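YkuJ (Bacillus subtilis, PDB 2FFG) is of unknown function but belongs to the DUF1797 family and folds as a four-stranded antiparallel sheet with two helices. Local coordinates at residues 39-43 and 44-48. Residues are numbered along the deposited sequence; the frame is centred on the assembly and turned at random.
Sequences VKYFE and KNQTF
Tyr-41 and Phe-48, a non-hydrogen-bonded pair of adjacent antiparallel strands, meet edge-to-face: CD1 of Tyr-41 stands over the centre of the Phe-48 ring, 3.7 Å from its CZ, with the ring planes at 54°. With CG anti to the backbone N (chi1 180°), the tyrosine ring is directed toward the turn, where OH lies 3.4 Å from CB of Gln-46, just before the neighbouring strand begins. At the rim of the Phe-48 ring, in its plane, CG2 of Val-39 packs 3.7 Å from CD2. Helix 3-21 packs on Val-39 and Tyr-41, and helix 67-79 on Phe-48. Were Tyr-41 replaced by alanine, the face of Phe-48 is likely to lose the ring edge now set against it, and Glu-19 the hydroxyl of a weak hydrogen bond.

The backbone pairing fades in the same direction as the packing. Phe-42 N donates to Thr-47 O at 3.0 Å, an almost straight bond, whereas the return bond from Thr-47 N to Phe-42 O is weak at 3.5 Å. Beyond it the exposed turn is loose: Lys-44 folds back to lay CD at the edge of the Phe-42 ring, while its NZ stays 4.1 Å from OE1 of the poorly ordered Glu-43, beyond salt-bridge range. Buried aromatic pair and solvent-exposed turn together form the closed end of the beta hairpin of strands 34-42 and 47-54, the central pair of the antiparallel sheet.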
loop_
_atom_site.group_PDB
_atom_site.type_symbol
_atom_site.label_atom_id
_atom_site.label_comp_id
_atom_site.label_asym_id
_atom_site.label_seq_id
_atom_site.Cartn_x
_atom_site.Cartn_y
_atom_site.Cartn_z
ATOM N N VAL A 39 -10.188 5.087 -3.306
ATOM C CA VAL A 39 -11.031 4.023 -3.809
ATOM C C VAL A 39 -11.332 3.045 -2.684
ATOM O O VAL A 39 -10.456 2.682 -1.909
ATOM C CB VAL A 39 -10.360 3.278 -5.001
ATOM C CG1 VAL A 39 -9.000 2.750 -4.584
ATOM C CG2 VAL A 39 -11.248 2.128 -5.476
ATOM N N LYS A 40 -12.590 2.644 -2.592
ATOM C CA LYS A 40 -13.013 1.702 -1.572
ATOM C C LYS A 40 -13.573 0.462 -2.265
ATOM O O LYS A 40 -14.356 0.562 -3.220
ATOM C CB LYS A 40 -14.073 2.349 -0.687
ATOM C CG LYS A 40 -14.427 1.568 0.556
ATOM C CD LYS A 40 -15.274 2.423 1.493
ATOM C CE LYS A 40 -15.537 1.716 2.812
ATOM N NZ LYS A 40 -16.312 2.569 3.754
ATOM N N TYR A 41 -13.147 -0.706 -1.809
ATOM C CA TYR A 41 -13.621 -1.950 -2.390
ATOM C C TYR A 41 -14.652 -2.614 -1.501
ATOM O O TYR A 41 -14.369 -2.913 -0.340
ATOM C CB TYR A 41 -12.464 -2.926 -2.615
ATOM C CG TYR A 41 -12.922 -4.233 -3.215
ATOM C CD1 TYR A 41 -13.350 -4.293 -4.539
ATOM C CD2 TYR A 41 -12.952 -5.404 -2.460
ATOM C CE1 TYR A 41 -13.796 -5.483 -5.107
ATOM C CE2 TYR A 41 -13.401 -6.613 -3.018
ATOM C CZ TYR A 41 -13.821 -6.641 -4.345
ATOM O OH TYR A 41 -14.250 -7.819 -4.915
ATOM N N PHE A 42 -15.848 -2.839 -2.041
ATOM C CA PHE A 42 -16.907 -3.501 -1.288
ATOM C C PHE A 42 -17.061 -4.922 -1.809
ATOM O O PHE A 42 -17.427 -5.118 -2.962
ATOM C CB PHE A 42 -18.239 -2.767 -1.450
ATOM C CG PHE A 42 -18.234 -1.370 -0.911
ATOM C CD1 PHE A 42 -17.673 -0.327 -1.639
ATOM C CD2 PHE A 42 -18.776 -1.095 0.336
ATOM C CE1 PHE A 42 -17.653 0.970 -1.128
ATOM C CE2 PHE A 42 -18.761 0.199 0.856
ATOM C CZ PHE A 42 -18.200 1.230 0.124
ATOM N N GLU A 43 -16.774 -5.915 -0.971
ATOM C CA GLU A 43 -16.912 -7.309 -1.395
ATOM C C GLU A 43 -18.365 -7.736 -1.269
ATOM O O GLU A 43 -18.672 -8.921 -1.146
ATOM C CB GLU A 43 -16.028 -8.227 -0.560
ATOM C CG GLU A 43 -16.479 -8.394 0.868
ATOM C CD GLU A 43 -15.312 -8.367 1.823
ATOM O OE1 GLU A 43 -14.644 -7.314 1.908
ATOM O OE2 GLU A 43 -15.062 -9.394 2.480
ATOM N N LYS A 44 -19.247 -6.739 -1.293
ATOM C CA LYS A 44 -20.689 -6.932 -1.226
ATOM C C LYS A 44 -21.083 -7.055 -2.691
ATOM O O LYS A 44 -22.195 -6.731 -3.114
ATOM C CB LYS A 44 -21.348 -5.714 -0.581
ATOM C CG LYS A 44 -20.849 -5.427 0.830
ATOM C CD LYS A 44 -19.452 -4.826 0.827
ATOM C CE LYS A 44 -18.864 -4.726 2.225
ATOM N NZ LYS A 44 -18.457 -6.059 2.735
ATOM N N ASN A 45 -20.100 -7.535 -3.436
ATOM C CA ASN A 45 -20.129 -7.769 -4.867
ATOM C C ASN A 45 -18.625 -7.740 -5.087
ATOM O O ASN A 45 -17.862 -8.149 -4.209
ATOM C CB ASN A 45 -20.787 -6.611 -5.624
ATOM C CG ASN A 45 -21.137 -6.974 -7.070
ATOM O OD1 ASN A 45 -22.273 -7.360 -7.376
ATOM N ND2 ASN A 45 -20.156 -6.859 -7.963
ATOM N N GLN A 46 -18.192 -7.240 -6.231
ATOM C CA GLN A 46 -16.767 -7.154 -6.513
ATOM C C GLN A 46 -16.581 -5.752 -7.074
ATOM O O GLN A 46 -15.864 -5.556 -8.056
ATOM C CB GLN A 46 -16.381 -8.207 -7.557
ATOM C CG GLN A 46 -16.957 -9.599 -7.281
ATOM C CD GLN A 46 -16.172 -10.370 -6.234
ATOM O OE1 GLN A 46 -15.074 -10.853 -6.507
ATOM N NE2 GLN A 46 -16.728 -10.484 -5.031
ATOM N N THR A 47 -17.220 -4.779 -6.426
ATOM C CA THR A 47 -17.186 -3.393 -6.881
ATOM C C THR A 47 -16.289 -2.397 -6.158
ATOM O O THR A 47 -15.972 -2.527 -4.978
ATOM C CB THR A 47 -18.600 -2.787 -6.884
ATOM O OG1 THR A 47 -19.059 -2.640 -5.533
ATOM C CG2 THR A 47 -19.564 -3.684 -7.661
ATOM N N PHE A 48 -15.905 -1.373 -6.902
ATOM C CA PHE A 48 -15.067 -0.317 -6.379
ATOM C C PHE A 48 -15.875 0.964 -6.352
ATOM O O PHE A 48 -16.702 1.209 -7.233
ATOM C CB PHE A 48 -13.850 -0.107 -7.271
ATOM C CG PHE A 48 -12.949 -1.300 -7.359
ATOM C CD1 PHE A 48 -13.300 -2.403 -8.128
ATOM C CD2 PHE A 48 -11.749 -1.329 -6.661
ATOM C CE1 PHE A 48 -12.469 -3.516 -8.200
ATOM C CE2 PHE A 48 -10.911 -2.438 -6.726
ATOM C CZ PHE A 48 -11.269 -3.528 -7.491
#